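Local coordinates for NDP-N-acetyl-D-galactosaminuronic acid dehydrogenase (Methanosarcina mazei Go1, PDB 3G79), which probably oxidises UDP-N-acetyl-alpha-D-mannosamine to the corresponding uronate, using two molecules of NAD(+) for each sugar, at residues L324-K327 against V328-M332; D368-R371 against N372-S375; G201-E204 against A205-K208. All blocks are in the same frame, centred on the assembly; numbering follows the deposited sequence.

Overall arrangement
From the N terminus, the three contacts follow one another along the chain, each closed before the next opens, so none nests within or crosses another. Contact 3 (201-208) turns strand 197-201 of the eight-stranded mixed sheet into helix 204-214, within the NAD-binding part. Contact 1 (324-332) closes no loop: it is one run of helix 321-345, joined to helix 228-258 and facing the second subunit. Contact 2 (368-375) bends the loop between strand 355-359 and helix 375-385 in the UDP-binding part. Contacts 1 and 2 have centres about 16 Å apart without touching; contact 3 lies about 38 Å and 39 Å from them, centre to centre.

Contact 1. Residues L324-K327 against V328-M332; sequences LARK and VNDFM
An i to i+4 salt bridge between R326 and D330, laid over consecutive helical hydrogen bonds, makes this a local contact within helix 321-345. R326 NH2 stands 2.8 Å from D330 OD1, with the carboxylate oxygen at the edge of the guanidinium and near its plane. The two planes are 76° apart, and the close contact is made by OD1 alone, with OD2 farther from NH2. R326 gets there by folding back: its CG lies anti to the carbonyl carbon (chi1 -75°), and bends at chi2 and chi3 curl the chain until its end reaches the following turn. N329 CB lies 3.9 Å from R326 NH1, oblique to the guanidinium, and the two side chains cross at about a right angle.

Helix 321-345 packs on the long helix 228-258, which follows the NAD-binding part, in the helical middle of the UDP-glucose/GDP-mannose dehydrogenase fold, and also faces the second subunit. On helix 228-258, D243 OD1 takes both a salt bridge from R326 NH1 and a hydrogen bond from N329 ND2, while N329 OD1 accepts from N250 ND2. R326 thus spans two carboxylates, one in its own helix and one in its neighbour; an alanine here would probably leave D330 and D243 without this shared positive partner and open a gap beside T295 and Y299 of helix 293-305.

Beneath the side chains run three i to i+4 backbone bonds, V328 N to L324 O, N329 N to A325 O and D330 N to R326 O, the last at 2.9 Å. V328 CG2 rests 3.4 Å from L324 O. On the subunit interface, L324 meets I321 of the second subunit, and V328 meets Y314 of that same neighbouring chain.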
loop_
_atom_site.group_PDB
_atom_site.type_symbol
_atom_site.label_atom_id
_atom_site.label_comp_id
_atom_site.label_asym_id
_atom_site.label_seq_id
_atom_site.Cartn_x
_atom_site.Cartn_y
_atom_site.Cartn_z
ATOM N N LEU A 324 -9.658 10.576 4.115
ATOM C CA LEU A 324 -10.013 10.710 2.736
ATOM C C LEU A 324 -10.000 9.394 1.990
ATOM O O LEU A 324 -10.689 9.240 0.972
ATOM C CB LEU A 324 -9.227 11.844 2.094
ATOM C CG LEU A 324 -8.453 11.623 0.809
ATOM C CD1 LEU A 324 -8.650 12.747 -0.222
ATOM C CD2 LEU A 324 -7.029 11.554 1.269
ATOM N N ALA A 325 -9.324 8.394 2.526
ATOM C CA ALA A 325 -9.626 7.015 2.082
ATOM C C ALA A 325 -11.084 6.592 2.378
ATOM O O ALA A 325 -11.767 5.995 1.523
ATOM C CB ALA A 325 -8.689 6.034 2.699
ATOM N N ARG A 326 -11.554 6.879 3.588
ATOM C CA ARG A 326 -12.944 6.551 3.936
ATOM C C ARG A 326 -13.939 7.193 2.951
ATOM O O ARG A 326 -14.971 6.600 2.630
ATOM C CB ARG A 326 -13.273 6.953 5.385
ATOM C CG ARG A 326 -12.693 6.031 6.485
ATOM C CD ARG A 326 -12.983 4.533 6.243
ATOM N NE ARG A 326 -14.340 4.342 5.757
ATOM C CZ ARG A 326 -14.713 3.433 4.879
ATOM N NH1 ARG A 326 -13.864 2.540 4.355
ATOM N NH2 ARG A 326 -15.973 3.388 4.542
ATOM N N LYS A 327 -13.620 8.377 2.433
ATOM C CA LYS A 327 -14.589 9.052 1.568
ATOM C C LYS A 327 -14.589 8.513 0.134
ATOM O O LYS A 327 -15.648 8.486 -0.525
ATOM C CB LYS A 327 -14.377 10.549 1.560
ATOM C CG LYS A 327 -14.736 11.271 2.842
ATOM C CD LYS A 327 -14.178 12.705 2.688
ATOM C CE LYS A 327 -14.344 13.585 3.922
ATOM N NZ LYS A 327 -13.382 14.693 3.767
ATOM N N VAL A 328 -13.410 8.117 -0.359
ATOM C CA VAL A 328 -13.281 7.509 -1.685
ATOM C C VAL A 328 -14.147 6.240 -1.643
ATOM O O VAL A 328 -15.158 6.124 -2.357
ATOM C CB VAL A 328 -11.796 7.268 -2.065
ATOM C CG1 VAL A 328 -11.646 6.382 -3.278
ATOM C CG2 VAL A 328 -11.119 8.575 -2.347
ATOM N N ASN A 329 -13.818 5.350 -0.726
ATOM C CA ASN A 329 -14.541 4.110 -0.554
ATOM C C ASN A 329 -16.055 4.260 -0.273
ATOM O O ASN A 329 -16.851 3.450 -0.784
ATOM C CB ASN A 329 -13.839 3.278 0.517
ATOM C CG ASN A 329 -12.478 2.731 0.048
ATOM O OD1 ASN A 329 -12.196 2.639 -1.160
ATOM N ND2 ASN A 329 -11.630 2.356 1.011
ATOM N N ASP A 330 -16.452 5.289 0.499
ATOM C CA ASP A 330 -17.883 5.612 0.721
ATOM C C ASP A 330 -18.562 6.093 -0.556
ATOM O O ASP A 330 -19.796 6.036 -0.641
ATOM C CB ASP A 330 -18.133 6.695 1.816
ATOM C CG ASP A 330 -18.004 6.173 3.276
ATOM O OD1 ASP A 330 -18.041 4.965 3.517
ATOM O OD2 ASP A 330 -17.853 7.014 4.201
ATOM N N PHE A 331 -17.777 6.552 -1.533
ATOM C CA PHE A 331 -18.330 7.118 -2.746
ATOM C C PHE A 331 -18.770 6.088 -3.752
ATOM O O PHE A 331 -19.638 6.344 -4.588
ATOM C CB PHE A 331 -17.305 8.032 -3.412
ATOM C CG PHE A 331 -17.779 8.646 -4.700
ATOM C CD1 PHE A 331 -18.895 9.506 -4.722
ATOM C CD2 PHE A 331 -17.107 8.388 -5.887
ATOM C CE1 PHE A 331 -19.318 10.107 -5.919
ATOM C CE2 PHE A 331 -17.532 8.968 -7.084
ATOM C CZ PHE A 331 -18.630 9.833 -7.104
ATOM N N MET A 332 -18.167 4.914 -3.684
ATOM C CA MET A 332 -18.321 3.935 -4.718
ATOM C C MET A 332 -19.769 3.519 -4.969
ATOM O O MET A 332 -20.130 3.337 -6.136
ATOM C CB MET A 332 -17.354 2.771 -4.506
ATOM C CG MET A 332 -15.874 3.255 -4.514
ATOM S SD MET A 332 -15.377 4.151 -6.007
ATOM C CE MET A 332 -13.917 4.924 -5.460
#

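Contact 2. Residues D368-R371 against N372-S375; sequences DDAR and NTPS
Hydrogen bonding across this beta turn comes from a single side chain: T373 OG1 donates to A370 O, three residues back, at 3.1 Å. The hydroxyl approaches from above the carbonyl plane, 44° out of it, and so does not sit on a lone pair. T373 OG1 is nearly eclipsed with its own backbone N (chi1 -12°), which points the hydroxyl back at A370. A370 O also receives a weak hydrogen bond from Y399 OH. Although N372 N lies 3.1 Å from A370 O, its angle is too poor for a bond.

The same threonine oxygen also touches A370 CB, at 3.3 Å, and so meets both the methyl and the carbonyl of one alanine. A370 also packs on W361.

Charge enters through R371, whose NH1 makes a long salt bridge of 3.8 Å to D369 OD1. The D369 CB atom lies in plane at the edge of that guanidinium. The other aspartate oxygen, OD2, is hydrogen-bonded to S367 OG.

In backbone shape, A370-T373 form a beta turn close to type II, with N372 in a left-handed conformation at its third position. The turn brings A370 and T373 within 4.9 Å, CA to CA. N372 ND2 donates to G291 O, while R371 is backbone-bonded to G291, pinning the bend to a preceding part of the chain.

The whole turn belongs to the UDP-binding part of the family fold, in the loop that leaves strand 355-359 of the parallel sheet and leads into helix 375-385.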
loop_
_atom_site.group_PDB
_atom_site.type_symbol
_atom_site.label_atom_id
_atom_site.label_comp_id
_atom_site.label_asym_id
_atom_site.label_seq_id
_atom_site.Cartn_x
_atom_site.Cartn_y
_atom_site.Cartn_z
ATOM N N ASP A 368 -22.365 -15.035 3.484
ATOM C CA ASP A 368 -23.698 -14.784 4.043
ATOM C C ASP A 368 -23.848 -13.493 4.858
ATOM O O ASP A 368 -24.832 -13.326 5.572
ATOM C CB ASP A 368 -24.166 -15.991 4.889
ATOM C CG ASP A 368 -23.425 -16.143 6.230
ATOM O OD1 ASP A 368 -23.687 -17.158 6.912
ATOM O OD2 ASP A 368 -22.606 -15.287 6.623
ATOM N N ASP A 369 -22.887 -12.586 4.771
ATOM C CA ASP A 369 -22.940 -11.451 5.663
ATOM C C ASP A 369 -22.961 -10.104 4.976
ATOM O O ASP A 369 -22.197 -9.833 4.027
ATOM C CB ASP A 369 -21.802 -11.506 6.686
ATOM C CG ASP A 369 -20.542 -10.848 6.181
ATOM O OD1 ASP A 369 -19.931 -10.034 6.934
ATOM O OD2 ASP A 369 -20.203 -11.145 5.010
ATOM N N ALA A 370 -23.836 -9.254 5.488
ATOM C CA ALA A 370 -24.050 -7.954 4.897
ATOM C C ALA A 370 -23.973 -6.872 5.956
ATOM O O ALA A 370 -24.803 -5.960 5.998
ATOM C CB ALA A 370 -25.387 -7.919 4.151
ATOM N N ARG A 371 -22.955 -6.983 6.802
ATOM C CA ARG A 371 -22.697 -6.003 7.836
ATOM C C ARG A 371 -22.116 -4.753 7.173
ATOM O O ARG A 371 -20.973 -4.757 6.699
ATOM C CB ARG A 371 -21.721 -6.579 8.867
ATOM C CG ARG A 371 -22.123 -7.927 9.497
ATOM C CD ARG A 371 -20.872 -8.743 9.825
ATOM N NE ARG A 371 -20.991 -9.500 11.066
ATOM C CZ ARG A 371 -21.347 -10.785 11.151
ATOM N NH1 ARG A 371 -21.639 -11.490 10.050
ATOM N NH2 ARG A 371 -21.408 -11.370 12.350
ATOM N N ASN A 372 -22.923 -3.696 7.121
ATOM C CA ASN A 372 -22.557 -2.460 6.409
ATOM C C ASN A 372 -22.285 -2.643 4.909
ATOM O O ASN A 372 -21.267 -2.111 4.400
ATOM C CB ASN A 372 -21.336 -1.787 7.069
ATOM C CG ASN A 372 -21.633 -1.267 8.458
ATOM O OD1 ASN A 372 -22.694 -0.705 8.707
ATOM N ND2 ASN A 372 -20.693 -1.438 9.366
ATOM N N THR A 373 -23.168 -3.384 4.217
ATOM C CA THR A 373 -23.048 -3.606 2.762
ATOM C C THR A 373 -23.069 -2.308 2.032
ATOM O O THR A 373 -23.974 -1.533 2.231
ATOM C CB THR A 373 -24.240 -4.297 2.104
ATOM O OG1 THR A 373 -25.148 -4.846 3.077
ATOM C CG2 THR A 373 -23.739 -5.295 1.149
ATOM N N PRO A 374 -22.096 -2.091 1.148
ATOM C CA PRO A 374 -22.195 -0.951 0.252
ATOM C C PRO A 374 -23.394 -1.096 -0.714
ATOM O O PRO A 374 -23.725 -0.133 -1.434
ATOM C CB PRO A 374 -20.844 -0.940 -0.478
ATOM C CG PRO A 374 -20.325 -2.378 -0.368
ATOM C CD PRO A 374 -20.894 -2.922 0.902
ATOM N N SER A 375 -24.070 -2.253 -0.700
ATOM C CA SER A 375 -25.297 -2.445 -1.493
ATOM C C SER A 375 -26.480 -1.645 -0.932
ATOM O O SER A 375 -27.399 -1.269 -1.678
ATOM C CB SER A 375 -25.680 -3.930 -1.570
ATOM O OG SER A 375 -24.620 -4.698 -2.117
#

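Contact 3. Residues G201-E204 against A205-K208; sequences GIDE and ASTK
The backbone leaves strand 197-201 at G201, turns through I202 and D203, and enters helix 204-214, with D203 at the N-cap. This strand-turn-helix connection lies in the NAD-binding part, where strand 197-201 lies between strand 175-178 and the outermost strand 223-227. T207 N donates to D203 O at 3.1 Å, almost straight, and K208 N to E204 O at 3.0 Å, starting the helical pattern; S206 N makes a weak bond to D203 O as well. The turn brings G201 CA to 3.9 Å from T207 CA. At G201 a CB would point at the helix and clash with T207 N, so the close approach depends on the absence of a side chain there.

The cap itself is made by the aspartate side chain. D203 CG sits between the backbone N and the carbonyl carbon (chi1 37°), folding the carboxylate over the first helical turn. D203 OD2 then accepts from S206 N at 3.2 Å, on the anti side and 26° out of the carboxylate plane, and from S206 OG, which meets it nearly along its C-O axis. Two donors from one serine therefore grip a single oxygen, and the helix end would probably stabilise the negative charge. S206 OG is also hydrogen-bonded to L176 N of strand 175-178, tying the cap to the sheet. L8 of helix 7-15 packs over D203, A205 and S206.

Further round the turn, T207 links the helix back to the strands: its hydroxyl is hydrogen-bonded to M226 O of strand 223-227, and OG1 accepts from G201 N at 2.8 Å, with an N-H...O angle of 131°.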
loop_
_atom_site.group_PDB
_atom_site.type_symbol
_atom_site.label_atom_id
_atom_site.label_comp_id
_atom_site.label_asym_id
_atom_site.label_seq_id
_atom_site.Cartn_x
_atom_site.Cartn_y
_atom_site.Cartn_z
ATOM N N GLY A 201 2.424 -4.574 26.756
ATOM C CA GLY A 201 2.238 -4.343 28.200
ATOM C C GLY A 201 2.247 -2.860 28.415
ATOM O O GLY A 201 2.720 -2.119 27.552
ATOM N N ILE A 202 1.724 -2.420 29.551
ATOM C CA ILE A 202 1.719 -0.995 29.904
ATOM C C ILE A 202 3.105 -0.443 30.316
ATOM O O ILE A 202 3.287 0.769 30.466
ATOM C CB ILE A 202 0.677 -0.674 31.002
ATOM C CG1 ILE A 202 1.058 -1.329 32.326
ATOM C CG2 ILE A 202 -0.695 -1.102 30.562
ATOM C CD1 ILE A 202 0.155 -0.915 33.492
ATOM N N ASP A 203 4.042 -1.367 30.541
ATOM C CA ASP A 203 5.442 -1.100 30.828
ATOM C C ASP A 203 6.159 -2.369 30.456
ATOM O O ASP A 203 5.495 -3.389 30.189
ATOM C CB ASP A 203 5.706 -0.759 32.299
ATOM C CG ASP A 203 4.848 -1.560 33.276
ATOM O OD1 ASP A 203 4.542 -0.983 34.327
ATOM O OD2 ASP A 203 4.500 -2.746 33.041
ATOM N N GLU A 204 7.490 -2.318 30.420
ATOM C CA GLU A 204 8.305 -3.442 29.970
ATOM C C GLU A 204 8.122 -4.671 30.849
ATOM O O GLU A 204 8.112 -5.792 30.349
ATOM C CB GLU A 204 9.783 -3.058 29.864
ATOM C CG GLU A 204 10.015 -1.611 29.362
ATOM C CD GLU A 204 10.296 -1.469 27.853
ATOM O OE1 GLU A 204 9.986 -0.378 27.317
ATOM O OE2 GLU A 204 10.847 -2.397 27.216
ATOM N N ALA A 205 7.908 -4.462 32.137
ATOM C CA ALA A 205 7.682 -5.563 33.061
ATOM C C ALA A 205 6.439 -6.388 32.710
ATOM O O ALA A 205 6.492 -7.629 32.753
ATOM C CB ALA A 205 7.609 -5.051 34.496
ATOM N N SER A 206 5.334 -5.715 32.369
ATOM C CA SER A 206 4.047 -6.408 32.032
ATOM C C SER A 206 4.120 -7.070 30.668
ATOM O O SER A 206 3.611 -8.165 30.469
ATOM C CB SER A 206 2.866 -5.424 32.013
ATOM O OG SER A 206 2.801 -4.639 33.189
ATOM N N THR A 207 4.750 -6.384 29.718
ATOM C CA THR A 207 5.101 -6.980 28.429
ATOM C C THR A 207 5.842 -8.299 28.576
ATOM O O THR A 207 5.473 -9.274 27.940
ATOM C CB THR A 207 5.951 -6.009 27.555
ATOM O OG1 THR A 207 5.169 -4.869 27.175
ATOM C CG2 THR A 207 6.372 -6.650 26.307
ATOM N N LYS A 208 6.894 -8.333 29.394
ATOM C CA LYS A 208 7.704 -9.530 29.540
ATOM C C LYS A 208 6.954 -10.623 30.271
ATOM O O LYS A 208 7.144 -11.817 29.961
ATOM C CB LYS A 208 9.032 -9.239 30.235
ATOM C CG LYS A 208 10.243 -9.522 29.337
ATOM C CD LYS A 208 11.316 -8.421 29.436
ATOM C CE LYS A 208 12.038 -8.241 28.110
ATOM N NZ LYS A 208 12.270 -6.789 27.813
#